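Local coordinates for hypothetical exported protein (Streptococcus pyogenes, PDB 3PSQ) that is a class B sortase involved in pilus assembly, probably acting as a cysteine transpeptidase that joins proteins through an acyl-thioester intermediate, at residues V36-T41 / F121-K126; I47-V52 / N100-E105; G73-D78 / S90-H95; V83-K88 / R183-S188. All blocks are in the same frame, centred on the assembly; numbering follows the deposited sequence.

Contact 1 of 4, residues V36-T41 / F121-K126; sequences VMAWLT and FSIETK. With ZN (zinc ion), chain N; ACY (acetic acid), chain F.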
loop_
_atom_site.group_PDB
_atom_site.type_symbol
_atom_site.label_atom_id
_atom_site.label_comp_id
_atom_site.label_asym_id
_atom_site.label_seq_id
_atom_site.Cartn_x
_atom_site.Cartn_y
_atom_site.Cartn_z
ATOM N N VAL A 36 10.487 -11.435 2.137
ATOM C CA VAL A 36 10.037 -10.564 3.231
ATOM C C VAL A 36 10.934 -9.304 3.286
ATOM O O VAL A 36 12.151 -9.422 3.304
ATOM C CB VAL A 36 9.996 -11.311 4.597
ATOM C CG1 VAL A 36 9.623 -10.352 5.743
ATOM C CG2 VAL A 36 8.986 -12.531 4.553
ATOM N N MET A 37 10.346 -8.106 3.281
ATOM C CA MET A 37 11.200 -6.905 3.173
ATOM C C MET A 37 10.718 -5.668 3.944
ATOM O O MET A 37 11.373 -4.646 3.925
ATOM C CB MET A 37 11.490 -6.521 1.690
ATOM C CG MET A 37 10.314 -6.632 0.768
ATOM S SD MET A 37 8.937 -5.526 1.108
ATOM C CE MET A 37 9.732 -3.880 1.023
ATOM N N ALA A 38 9.569 -5.744 4.586
ATOM C CA ALA A 38 9.101 -4.620 5.396
ATOM C C ALA A 38 8.002 -5.026 6.387
ATOM O O ALA A 38 7.438 -6.104 6.294
ATOM C CB ALA A 38 8.614 -3.480 4.524
ATOM N N TRP A 39 7.697 -4.131 7.326
ATOM C CA TRP A 39 6.565 -4.298 8.215
ATOM C C TRP A 39 5.718 -3.072 8.055
ATOM O O TRP A 39 6.242 -1.953 8.005
ATOM C CB TRP A 39 7.015 -4.457 9.677
ATOM C CG TRP A 39 5.909 -4.976 10.583
ATOM C CD1 TRP A 39 4.900 -4.249 11.149
ATOM C CD2 TRP A 39 5.708 -6.334 11.007
ATOM N NE1 TRP A 39 4.074 -5.080 11.888
ATOM C CE2 TRP A 39 4.566 -6.357 11.822
ATOM C CE3 TRP A 39 6.396 -7.536 10.775
ATOM C CZ2 TRP A 39 4.089 -7.531 12.399
ATOM C CZ3 TRP A 39 5.918 -8.696 11.325
ATOM C CH2 TRP A 39 4.777 -8.689 12.133
ATOM N N LEU A 40 4.406 -3.271 7.985
ATOM C CA LEU A 40 3.455 -2.182 7.810
ATOM C C LEU A 40 2.479 -2.093 8.989
ATOM O O LEU A 40 1.897 -3.096 9.406
ATOM C CB LEU A 40 2.680 -2.395 6.516
ATOM C CG LEU A 40 1.467 -1.521 6.242
ATOM C CD1 LEU A 40 1.870 -0.100 5.840
ATOM C CD2 LEU A 40 0.570 -2.148 5.141
ATOM N N THR A 41 2.286 -0.887 9.500
ATOM C CA THR A 41 1.373 -0.631 10.598
ATOM C C THR A 41 0.484 0.547 10.235
ATOM O O THR A 41 0.962 1.569 9.761
ATOM C CB THR A 41 2.143 -0.389 11.912
ATOM O OG1 THR A 41 2.904 -1.568 12.230
ATOM C CG2 THR A 41 1.186 -0.151 13.065
ATOM N N PHE A 121 0.446 6.231 8.399
ATOM C CA PHE A 121 0.815 4.861 8.629
ATOM C C PHE A 121 2.300 4.816 8.555
ATOM O O PHE A 121 2.937 5.789 8.132
ATOM C CB PHE A 121 0.127 3.898 7.659
ATOM C CG PHE A 121 0.497 4.076 6.197
ATOM C CD1 PHE A 121 1.578 3.387 5.652
ATOM C CD2 PHE A 121 -0.284 4.861 5.369
ATOM C CE1 PHE A 121 1.881 3.506 4.285
ATOM C CE2 PHE A 121 -0.018 4.985 4.021
ATOM C CZ PHE A 121 1.075 4.314 3.466
ATOM N N SER A 122 2.879 3.714 8.992
ATOM C CA SER A 122 4.312 3.681 9.060
ATOM C C SER A 122 4.873 2.361 8.562
ATOM O O SER A 122 4.198 1.333 8.618
ATOM C CB SER A 122 4.740 3.933 10.508
ATOM O OG SER A 122 4.243 2.919 11.352
ATOM N N ILE A 123 6.112 2.388 8.084
ATOM C CA ILE A 123 6.710 1.213 7.528
ATOM C C ILE A 123 8.072 1.050 8.169
ATOM O O ILE A 123 8.759 2.032 8.380
ATOM C CB ILE A 123 6.834 1.328 5.984
ATOM C CG1 ILE A 123 5.482 1.075 5.323
ATOM C CG2 ILE A 123 7.897 0.376 5.427
ATOM C CD1 ILE A 123 5.408 1.615 3.914
ATOM N N GLU A 124 8.461 -0.180 8.479
ATOM C CA GLU A 124 9.816 -0.436 8.862
ATOM C C GLU A 124 10.446 -1.371 7.845
ATOM O O GLU A 124 9.902 -2.453 7.564
ATOM C CB GLU A 124 9.871 -1.072 10.244
ATOM C CG GLU A 124 11.271 -1.465 10.668
ATOM C CD GLU A 124 11.356 -1.742 12.159
ATOM O OE1 GLU A 124 10.341 -1.594 12.865
ATOM O OE2 GLU A 124 12.437 -2.103 12.644
ATOM N N THR A 125 11.613 -0.984 7.333
ATOM C CA THR A 125 12.251 -1.755 6.297
ATOM C C THR A 125 13.067 -2.881 6.890
ATOM O O THR A 125 13.143 -3.025 8.111
ATOM C CB THR A 125 13.121 -0.887 5.356
ATOM O OG1 THR A 125 14.345 -0.559 6.016
ATOM C CG2 THR A 125 12.356 0.379 4.911
ATOM N N LYS A 126 13.660 -3.688 6.023
ATOM C CA LYS A 126 14.438 -4.819 6.478
ATOM C C LYS A 126 15.791 -4.411 7.037
ATOM O O LYS A 126 16.428 -5.194 7.743
ATOM C CB LYS A 126 14.596 -5.874 5.393
ATOM C CG LYS A 126 15.377 -5.468 4.173
ATOM C CD LYS A 126 15.730 -6.715 3.365
ATOM C CE LYS A 126 16.145 -6.343 1.972
ATOM N NZ LYS A 126 15.720 -7.410 0.997
HETATM ZN ZN ZN N . 12.660 -2.808 14.688
HETATM C C ACY F . 6.385 0.140 11.801
HETATM O O ACY F . 6.244 -0.907 12.473
HETATM O OXT ACY F . 5.820 0.315 10.699
HETATM C CH3 ACY F . 7.271 1.235 12.338
HETATM O O HOH W 1 12.053 -4.966 14.399
#
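Leu40 brings its CD1 methyl against two residues of the facing strand, 3.5 Å from CD1 of Phe121 and 3.8 Å from CG1 of Ile123. Its chi1 of 169° puts CG anti to the backbone N, and chi2 (74°) turns CD1 to that strand. Ala38 CB lies 4.0 Å from Ile123 CG2. The strands run antiparallel, and the pairs Trp39-Glu124 and Thr41-Ser122 each close a ring of two backbone hydrogen bonds; Trp39 N to Glu124 O measures 2.8 Å. These four residues put their side chains on the other face. There an acetate, probably from the crystallisation liquor, accepts a hydrogen bond from Ser122 OG to its OXT (3.1 Å) and another from Lys22. Glu124 extends its chain outward, so that OE2 binds a zinc ion at 2.2 Å while OE1 forms a salt bridge with Lys22. Trp39 NE1 and Thr41 OG1 both bond to Asp48. Met37 and Ala38 together face Ile51 in a classic beta bulge. Strand 36-41 thus lies between strands 48-53 and 120-125 of the sortase sheet, with helix 22-32 packed on Trp39 and strand 130-142 continuing the sheet beyond Phe121 and Ile123.

Contact 2 of 4, residues I47-V52 / N100-E105; sequences IDYPIV and NVMFGE
Ile47 and Met102 form the nearest backbone pair, their CA atoms 6.8 Å apart, where the entry to strand 48-53 passes the end of helix 96-102. Tyr49 reaches over with its hydroxyl and donates a 2.5 Å hydrogen bond from OH to Met102 O, in the carbonyl plane and on a lone pair; the same OH is also bonded to His46 ND1. Met102 slides past the ring in the opposite direction, its CB 3.6 Å from Tyr49 CE2. In the conformer described, one of two, its bend at chi3 (71°) brings CE over one face of the Tyr49 ring, 3.9 Å from the centroid and offset toward the rim, a Met-aromatic contact with CH-pi character; CA of Ile47 lies on the opposite face. In the sortase barrel this ties the beginning of strand 48-53 to the helix that follows His95, the predicted catalytic histidine. Phe103, the first residue to leave helical geometry, brings its ring back to the strand, so that its CD1 meets Ile47 CD1 at 4.0 Å, the two side chains crossing at about a right angle. Beyond them, Glu105 OE1 accepts a hydrogen bond from the backbone N of His46.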
loop_
_atom_site.group_PDB
_atom_site.type_symbol
_atom_site.label_atom_id
_atom_site.label_comp_id
_atom_site.label_asym_id
_atom_site.label_seq_id
_atom_site.Cartn_x
_atom_site.Cartn_y
_atom_site.Cartn_z
ATOM N N ILE A 47 -4.280 -3.404 10.702
ATOM C CA ILE A 47 -3.191 -3.595 9.742
ATOM C C ILE A 47 -1.847 -3.444 10.429
ATOM O O ILE A 47 -1.474 -2.372 10.860
ATOM C CB ILE A 47 -3.298 -2.644 8.532
ATOM C CG1 ILE A 47 -4.626 -2.876 7.827
ATOM C CG2 ILE A 47 -2.062 -2.772 7.653
ATOM C CD1 ILE A 47 -5.076 -1.763 6.938
ATOM N N ASP A 48 -1.140 -4.556 10.550
ATOM C CA ASP A 48 0.073 -4.621 11.341
ATOM C C ASP A 48 0.741 -5.894 10.835
ATOM O O ASP A 48 0.621 -6.947 11.437
ATOM C CB ASP A 48 -0.317 -4.730 12.821
ATOM C CG ASP A 48 0.874 -4.682 13.768
ATOM O OD1 ASP A 48 1.989 -4.254 13.365
ATOM O OD2 ASP A 48 0.649 -5.086 14.928
ATOM N N TYR A 49 1.423 -5.800 9.705
ATOM C CA TYR A 49 1.791 -7.022 8.998
ATOM C C TYR A 49 3.153 -6.967 8.387
ATOM O O TYR A 49 3.579 -5.902 7.923
ATOM C CB TYR A 49 0.824 -7.311 7.838
ATOM C CG TYR A 49 -0.643 -7.243 8.138
ATOM C CD1 TYR A 49 -1.218 -7.885 9.268
ATOM C CD2 TYR A 49 -1.474 -6.568 7.265
ATOM C CE1 TYR A 49 -2.634 -7.804 9.460
ATOM C CE2 TYR A 49 -2.815 -6.478 7.461
ATOM C CZ TYR A 49 -3.403 -7.087 8.527
ATOM O OH TYR A 49 -4.792 -6.882 8.599
ATOM N N PRO A 50 3.803 -8.144 8.289
ATOM C CA PRO A 50 4.984 -8.257 7.454
ATOM C C PRO A 50 4.584 -8.128 5.974
ATOM O O PRO A 50 3.450 -8.472 5.608
ATOM C CB PRO A 50 5.498 -9.667 7.764
ATOM C CG PRO A 50 4.177 -10.472 8.134
ATOM C CD PRO A 50 3.337 -9.452 8.832
ATOM N N ILE A 51 5.489 -7.591 5.149
ATOM C CA ILE A 51 5.223 -7.312 3.711
ATOM C C ILE A 51 6.257 -8.058 2.908
ATOM O O ILE A 51 7.426 -8.072 3.259
ATOM C CB ILE A 51 5.339 -5.802 3.358
ATOM C CG1 ILE A 51 4.376 -4.940 4.219
ATOM C CG2 ILE A 51 5.097 -5.551 1.874
ATOM C CD1 ILE A 51 2.853 -5.229 4.068
ATOM N N VAL A 52 5.817 -8.693 1.828
ATOM C CA VAL A 52 6.746 -9.336 0.924
ATOM C C VAL A 52 6.820 -8.576 -0.377
ATOM O O VAL A 52 5.922 -7.792 -0.710
ATOM C CB VAL A 52 6.351 -10.796 0.596
ATOM C CG1 VAL A 52 6.538 -11.683 1.813
ATOM C CG2 VAL A 52 4.915 -10.854 0.043
ATOM N N ASN A 100 -9.518 -8.988 1.221
ATOM C CA ASN A 100 -10.611 -9.275 2.134
ATOM C C ASN A 100 -10.113 -9.733 3.508
ATOM O O ASN A 100 -10.645 -9.315 4.509
ATOM C CB ASN A 100 -11.574 -10.323 1.546
ATOM C CG ASN A 100 -12.662 -9.696 0.664
ATOM O OD1 ASN A 100 -13.720 -9.328 1.150
ATOM N ND2 ASN A 100 -12.395 -9.583 -0.638
ATOM N N VAL A 101 -9.081 -10.565 3.558
ATOM C CA VAL A 101 -8.575 -11.043 4.847
ATOM C C VAL A 101 -7.770 -9.982 5.654
ATOM O O VAL A 101 -7.958 -9.854 6.877
ATOM C CB VAL A 101 -7.774 -12.346 4.689
ATOM C CG1 VAL A 101 -7.204 -12.816 6.043
ATOM C CG2 VAL A 101 -8.688 -13.467 4.049
ATOM N N MET A 102 -6.912 -9.205 4.968
ATOM C CA MET A 102 -5.964 -8.342 5.659
ATOM C C MET A 102 -6.233 -6.839 5.558
ATOM O O MET A 102 -5.937 -6.094 6.499
ATOM C CB MET A 102 -4.532 -8.682 5.242
ATOM C CG MET A 102 -4.183 -10.142 5.476
ATOM S SD MET A 102 -2.673 -10.677 4.631
ATOM C CE MET A 102 -1.441 -9.809 5.606
ATOM N N PHE A 103 -6.807 -6.412 4.440
ATOM C CA PHE A 103 -7.087 -5.011 4.151
ATOM C C PHE A 103 -8.583 -4.730 4.179
ATOM O O PHE A 103 -9.044 -3.846 3.471
ATOM C CB PHE A 103 -6.549 -4.627 2.743
ATOM C CG PHE A 103 -5.046 -4.236 2.691
ATOM C CD1 PHE A 103 -4.292 -4.077 3.827
ATOM C CD2 PHE A 103 -4.427 -3.961 1.455
ATOM C CE1 PHE A 103 -2.903 -3.670 3.757
ATOM C CE2 PHE A 103 -3.056 -3.597 1.364
ATOM C CZ PHE A 103 -2.305 -3.437 2.526
ATOM N N GLY A 104 -9.359 -5.506 4.937
ATOM C CA GLY A 104 -10.801 -5.278 4.984
ATOM C C GLY A 104 -11.171 -3.923 5.585
ATOM O O GLY A 104 -12.273 -3.437 5.370
ATOM N N GLU A 105 -10.282 -3.321 6.382
ATOM C CA GLU A 105 -10.598 -2.007 6.980
ATOM C C GLU A 105 -10.308 -0.788 6.104
ATOM O O GLU A 105 -10.737 0.328 6.441
ATOM C CB GLU A 105 -9.846 -1.834 8.289
ATOM C CG GLU A 105 -10.275 -2.825 9.375
ATOM C CD GLU A 105 -9.212 -2.996 10.426
ATOM O OE1 GLU A 105 -8.151 -3.542 10.126
ATOM O OE2 GLU A 105 -9.416 -2.590 11.576
#

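Contact 3 of 4, residues G73-D78 / S90-H95; sequences GSVFLD and SLIYAH. With ZN (zinc ion), chain R; ACY (acetic acid), chain H.
Val75 and Ile92 pack tightly here, Val75 CG1 and Ile92 CG2 lying 3.3 Å apart and the side chains crossing at about a right angle. Val75 CG2 also reaches Ala94 CB at 3.6 Å, while Leu77 CD1 touches Ile92 CG1 more loosely. These residues pack on one face of an antiparallel beta hairpin of the sortase barrel, in which Phe76 and Tyr93 pair through two nearly straight backbone bonds. A third bond, from Asp78 N to Leu91 O (2.7 Å), extends the ladder. On the other face the packing is as close: CG of Phe76 lies between its backbone N and carbonyl carbon (chi1 62°), its ring runs beside Tyr93, and Phe76 CZ comes to the edge of the Tyr93 ring, 3.3 Å from CD2. Tyr93 CB sits over the Phe76 face. His95 completes this aromatic cluster, its plane 21° from that of Phe76, but the two rings are slid so far that they barely overlap. In contrast stands the end with water and ions, where one water joins Ser74 O to His95 N. His95, the predicted proton donor/acceptor, binds a zinc ion through ND1 at 1.9 Å; OXT of an acetate, probably from the crystallisation liquor, is a further ligand, and the acetate O accepts a very short bond from Tyr93 OH (2.5 Å). His95 NE2 is hydrogen-bonded to the backbone O of Asn57.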
loop_
_atom_site.group_PDB
_atom_site.type_symbol
_atom_site.label_atom_id
_atom_site.label_comp_id
_atom_site.label_asym_id
_atom_site.label_seq_id
_atom_site.Cartn_x
_atom_site.Cartn_y
_atom_site.Cartn_z
ATOM N N GLY A 73 -3.219 -16.100 0.644
ATOM C CA GLY A 73 -2.106 -15.350 0.079
ATOM C C GLY A 73 -1.680 -14.152 0.935
ATOM O O GLY A 73 -2.049 -14.087 2.106
ATOM N N SER A 74 -0.924 -13.199 0.369
ATOM C CA SER A 74 -0.274 -12.146 1.202
ATOM C C SER A 74 -0.355 -10.772 0.557
ATOM O O SER A 74 -0.536 -10.658 -0.661
ATOM C CB SER A 74 1.208 -12.453 1.426
ATOM O OG SER A 74 1.457 -13.754 1.908
ATOM N N VAL A 75 -0.207 -9.734 1.369
ATOM C CA VAL A 75 -0.015 -8.382 0.896
ATOM C C VAL A 75 1.436 -8.163 0.459
ATOM O O VAL A 75 2.357 -8.615 1.123
ATOM C CB VAL A 75 -0.383 -7.350 1.991
ATOM C CG1 VAL A 75 -0.073 -5.949 1.458
ATOM C CG2 VAL A 75 -1.897 -7.509 2.359
ATOM N N PHE A 76 1.632 -7.480 -0.669
ATOM C CA PHE A 76 2.957 -7.436 -1.327
ATOM C C PHE A 76 3.284 -6.052 -1.912
ATOM O O PHE A 76 2.417 -5.376 -2.444
ATOM C CB PHE A 76 3.016 -8.499 -2.436
ATOM C CG PHE A 76 2.007 -8.277 -3.545
ATOM C CD1 PHE A 76 2.344 -7.537 -4.671
ATOM C CD2 PHE A 76 0.702 -8.780 -3.437
ATOM C CE1 PHE A 76 1.403 -7.372 -5.717
ATOM C CE2 PHE A 76 -0.225 -8.596 -4.465
ATOM C CZ PHE A 76 0.097 -7.840 -5.566
ATOM N N LEU A 77 4.549 -5.657 -1.820
ATOM C CA LEU A 77 5.054 -4.504 -2.527
ATOM C C LEU A 77 5.177 -4.843 -4.002
ATOM O O LEU A 77 5.724 -5.890 -4.359
ATOM C CB LEU A 77 6.442 -4.115 -1.989
ATOM C CG LEU A 77 7.129 -2.913 -2.676
ATOM C CD1 LEU A 77 6.322 -1.629 -2.462
ATOM C CD2 LEU A 77 8.541 -2.682 -2.199
ATOM N N ASP A 78 4.720 -3.944 -4.863
ATOM C CA ASP A 78 4.873 -4.136 -6.296
ATOM C C ASP A 78 6.304 -4.607 -6.671
ATOM O O ASP A 78 7.286 -3.999 -6.203
ATOM C CB ASP A 78 4.500 -2.842 -7.035
ATOM C CG ASP A 78 4.477 -3.018 -8.541
ATOM O OD1 ASP A 78 5.538 -3.175 -9.161
ATOM O OD2 ASP A 78 3.390 -3.020 -9.121
ATOM N N SER A 90 5.493 3.929 -4.217
ATOM C CA SER A 90 5.561 2.550 -3.812
ATOM C C SER A 90 4.132 2.039 -3.617
ATOM O O SER A 90 3.346 2.628 -2.864
ATOM C CB SER A 90 6.395 2.414 -2.550
ATOM O OG SER A 90 7.725 2.870 -2.792
ATOM N N LEU A 91 3.805 0.960 -4.338
ATOM C CA LEU A 91 2.467 0.367 -4.320
ATOM C C LEU A 91 2.485 -0.949 -3.532
ATOM O O LEU A 91 3.216 -1.929 -3.862
ATOM C CB LEU A 91 1.951 0.140 -5.737
ATOM C CG LEU A 91 0.544 -0.468 -5.851
ATOM C CD1 LEU A 91 -0.602 0.378 -5.201
ATOM C CD2 LEU A 91 0.267 -0.784 -7.297
ATOM N N ILE A 92 1.738 -0.926 -2.446
ATOM C CA ILE A 92 1.503 -2.119 -1.648
ATOM C C ILE A 92 0.064 -2.594 -1.927
ATOM O O ILE A 92 -0.914 -1.851 -1.768
ATOM C CB ILE A 92 1.723 -1.861 -0.141
ATOM C CG1 ILE A 92 3.183 -1.446 0.099
ATOM C CG2 ILE A 92 1.343 -3.121 0.675
ATOM C CD1 ILE A 92 3.565 -1.151 1.555
ATOM N N TYR A 93 -0.041 -3.826 -2.391
ATOM C CA TYR A 93 -1.272 -4.331 -2.962
ATOM C C TYR A 93 -1.647 -5.667 -2.306
ATOM O O TYR A 93 -0.786 -6.369 -1.727
ATOM C CB TYR A 93 -1.068 -4.509 -4.504
ATOM C CG TYR A 93 -2.339 -4.745 -5.252
ATOM C CD1 TYR A 93 -3.171 -3.690 -5.586
ATOM C CD2 TYR A 93 -2.732 -6.050 -5.587
ATOM C CE1 TYR A 93 -4.384 -3.898 -6.241
ATOM C CE2 TYR A 93 -3.935 -6.271 -6.248
ATOM C CZ TYR A 93 -4.757 -5.198 -6.580
ATOM O OH TYR A 93 -5.959 -5.419 -7.248
ATOM N N ALA A 94 -2.943 -5.983 -2.335
ATOM C CA ALA A 94 -3.436 -7.336 -1.988
ATOM C C ALA A 94 -4.432 -7.770 -3.040
ATOM O O ALA A 94 -5.260 -6.973 -3.458
ATOM C CB ALA A 94 -4.070 -7.391 -0.565
ATOM N N HIS A 95 -4.303 -9.009 -3.516
ATOM C CA HIS A 95 -5.313 -9.588 -4.384
ATOM C C HIS A 95 -6.609 -9.851 -3.609
ATOM O O HIS A 95 -6.700 -9.618 -2.396
ATOM C CB HIS A 95 -4.784 -10.879 -5.037
ATOM C CG HIS A 95 -3.806 -10.618 -6.139
ATOM N ND1 HIS A 95 -4.203 -10.323 -7.428
ATOM C CD2 HIS A 95 -2.451 -10.591 -6.144
ATOM C CE1 HIS A 95 -3.135 -10.125 -8.178
ATOM N NE2 HIS A 95 -2.065 -10.260 -7.419
HETATM ZN ZN ZN R . -5.885 -10.607 -8.354
HETATM C C ACY H . -7.250 -8.437 -7.390
HETATM O O ACY H . -6.330 -7.771 -7.972
HETATM O OXT ACY H . -7.290 -9.689 -7.408
HETATM C CH3 ACY H . -8.294 -7.707 -6.579
HETATM O O HOH W 2 -2.446 -10.977 -2.636
#

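Contact 4 of 4, residues V83-K88 / R183-S188; sequences VTFEDK and RFVALS
Lys88 O receives the backbone N-H of Phe184, with Phe184 N at 2.7 Å and standing 41° above the carbonyl plane. Phe184 also sets its ring edge against this oxygen, with CD2 3.2 Å from Lys88 O. A second hydrogen bond, also 2.7 Å, runs from Arg183 NH1 to Phe85 O. It lies close to the guanidinium plane, yet NH1 stands 45° out of the plane of the carbonyl it meets. In Arg183, chi3 (-86°) turns NE out of the extended line, and before that turn the methylene carbons run past two more backbone oxygens: CG is 3.4 Å from Asp87 O and CD 3.3 Å from Glu86 O. These carbonyls line the methylenes, whereas Phe85 O and Lys88 O take hydrogen bonds. A water adds another bridge, donating to both Asp87 O and Phe184 O. Further in, the Phe85 ring packs on the sheet, its CD1 4.1 Å from Val185 CG2, the side chains crossing at about a right angle. Within the loop, Asp87 OD2 takes the N-H of Lys82. Segment 83-88 belongs to the loop between strands 76-77 and 89-93 of the sortase sheet, and it is laid against the start of strand 184-190, which runs parallel to 89-93. The join is made chiefly through main-chain oxygens, and Phe85 O, by taking the NH1 hydrogen, would favour the positive charge of Arg183 there.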
loop_
_atom_site.group_PDB
_atom_site.type_symbol
_atom_site.label_atom_id
_atom_site.label_comp_id
_atom_site.label_asym_id
_atom_site.label_seq_id
_atom_site.Cartn_x
_atom_site.Cartn_y
_atom_site.Cartn_z
ATOM N N VAL A 83 12.903 -1.826 -2.624
ATOM C CA VAL A 83 12.511 -2.242 -1.270
ATOM C C VAL A 83 12.771 -1.163 -0.219
ATOM O O VAL A 83 12.220 -1.195 0.894
ATOM C CB VAL A 83 13.194 -3.560 -0.843
ATOM C CG1 VAL A 83 12.684 -4.727 -1.702
ATOM C CG2 VAL A 83 14.727 -3.459 -0.900
ATOM N N THR A 84 13.618 -0.201 -0.565
ATOM C CA THR A 84 14.020 0.864 0.362
ATOM C C THR A 84 12.980 1.985 0.384
ATOM O O THR A 84 13.133 2.965 1.128
ATOM C CB THR A 84 15.315 1.506 -0.105
ATOM O OG1 THR A 84 15.164 1.910 -1.471
ATOM C CG2 THR A 84 16.492 0.531 -0.004
ATOM N N PHE A 85 11.930 1.855 -0.423
ATOM C CA PHE A 85 10.898 2.904 -0.518
ATOM C C PHE A 85 11.454 4.242 -1.019
ATOM O O PHE A 85 10.957 5.286 -0.618
ATOM C CB PHE A 85 10.108 3.054 0.803
ATOM C CG PHE A 85 9.217 1.850 1.105
ATOM C CD1 PHE A 85 7.897 1.822 0.685
ATOM C CD2 PHE A 85 9.743 0.709 1.703
ATOM C CE1 PHE A 85 7.112 0.717 0.889
ATOM C CE2 PHE A 85 8.944 -0.415 1.917
ATOM C CZ PHE A 85 7.636 -0.404 1.504
ATOM N N GLU A 86 12.480 4.177 -1.888
ATOM C CA GLU A 86 13.164 5.343 -2.508
ATOM C C GLU A 86 12.425 5.889 -3.734
ATOM O O GLU A 86 12.617 7.039 -4.138
ATOM C CB GLU A 86 14.569 4.952 -3.015
ATOM C CG GLU A 86 15.684 4.729 -1.980
ATOM C CD GLU A 86 16.949 4.155 -2.625
ATOM O OE1 GLU A 86 17.460 4.749 -3.617
ATOM O OE2 GLU A 86 17.432 3.106 -2.157
ATOM N N ASP A 87 11.617 5.037 -4.371
ATOM C CA ASP A 87 10.877 5.416 -5.574
ATOM C C ASP A 87 9.878 6.504 -5.286
ATOM O O ASP A 87 9.524 6.740 -4.122
ATOM C CB ASP A 87 10.147 4.212 -6.155
ATOM C CG ASP A 87 11.085 3.193 -6.724
ATOM O OD1 ASP A 87 12.257 3.536 -6.976
ATOM O OD2 ASP A 87 10.677 2.044 -6.919
ATOM N N LYS A 88 9.437 7.186 -6.336
ATOM C CA LYS A 88 8.399 8.215 -6.177
ATOM C C LYS A 88 7.096 7.648 -5.624
ATOM O O LYS A 88 6.327 8.341 -4.956
ATOM C CB LYS A 88 8.081 8.879 -7.519
ATOM C CG LYS A 88 9.146 9.868 -7.965
ATOM C CD LYS A 88 9.004 11.203 -7.181
ATOM C CE LYS A 88 10.252 12.083 -7.339
ATOM N NZ LYS A 88 10.562 12.307 -8.789
ATOM N N ARG A 183 8.074 11.640 -1.836
ATOM C CA ARG A 183 7.775 10.249 -2.202
ATOM C C ARG A 183 6.416 9.783 -1.664
ATOM O O ARG A 183 5.958 10.199 -0.596
ATOM C CB ARG A 183 8.862 9.300 -1.701
ATOM C CG ARG A 183 10.257 9.523 -2.265
ATOM C CD ARG A 183 11.229 8.575 -1.544
ATOM N NE ARG A 183 11.707 9.179 -0.308
ATOM C CZ ARG A 183 12.087 8.534 0.796
ATOM N NH1 ARG A 183 12.061 7.208 0.880
ATOM N NH2 ARG A 183 12.501 9.244 1.846
ATOM N N PHE A 184 5.804 8.856 -2.382
ATOM C CA PHE A 184 4.434 8.444 -2.073
ATOM C C PHE A 184 4.346 6.950 -1.804
ATOM O O PHE A 184 5.195 6.190 -2.234
ATOM C CB PHE A 184 3.530 8.868 -3.216
ATOM C CG PHE A 184 3.558 10.350 -3.469
ATOM C CD1 PHE A 184 2.695 11.200 -2.786
ATOM C CD2 PHE A 184 4.474 10.910 -4.369
ATOM C CE1 PHE A 184 2.736 12.576 -3.001
ATOM C CE2 PHE A 184 4.499 12.289 -4.597
ATOM C CZ PHE A 184 3.621 13.116 -3.905
ATOM N N VAL A 185 3.353 6.552 -1.024
ATOM C CA VAL A 185 3.105 5.138 -0.735
ATOM C C VAL A 185 1.606 4.924 -0.754
ATOM O O VAL A 185 0.834 5.676 -0.122
ATOM C CB VAL A 185 3.685 4.629 0.612
ATOM C CG1 VAL A 185 3.423 3.140 0.733
ATOM C CG2 VAL A 185 5.146 4.829 0.684
ATOM N N ALA A 186 1.209 3.916 -1.524
ATOM C CA ALA A 186 -0.181 3.598 -1.733
ATOM C C ALA A 186 -0.430 2.176 -1.218
ATOM O O ALA A 186 0.424 1.290 -1.353
ATOM C CB ALA A 186 -0.507 3.702 -3.214
ATOM N N LEU A 187 -1.563 1.997 -0.564
ATOM C CA LEU A 187 -2.041 0.693 -0.137
ATOM C C LEU A 187 -3.376 0.478 -0.853
ATOM O O LEU A 187 -4.245 1.348 -0.843
ATOM C CB LEU A 187 -2.286 0.641 1.373
ATOM C CG LEU A 187 -1.371 1.378 2.336
ATOM C CD1 LEU A 187 -2.071 1.448 3.733
ATOM C CD2 LEU A 187 -0.021 0.672 2.396
ATOM N N SER A 188 -3.550 -0.705 -1.426
ATOM C CA SER A 188 -4.674 -0.945 -2.316
ATOM C C SER A 188 -5.160 -2.413 -2.335
ATOM O O SER A 188 -4.377 -3.370 -2.170
ATOM C CB SER A 188 -4.260 -0.540 -3.738
ATOM O OG SER A 188 -5.371 -0.518 -4.612
HETATM O O HOH W 3 7.654 5.498 -2.279
#

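From the N terminus, strand 36-41 comes first, and contact 1 closes a long loop when strand 120-125 returns beside it. Inside that loop lies contact 2, in which 47-52 meets the end of helix 96-102, and inside contact 2 lies the short hairpin of contact 3. Contact 4 follows another path: 83-88, in the loop of that hairpin, waits for 183-188 near the C terminus, so it crosses contacts 1, 2 and 3. Sheet pairing links them further, Val52 bonding to Leu77 and Ser90 and Ile92 to Ala186. Met37 and Ile123 of contact 1 pack on Phe85 of contact 4, joining the two across the barrel interior.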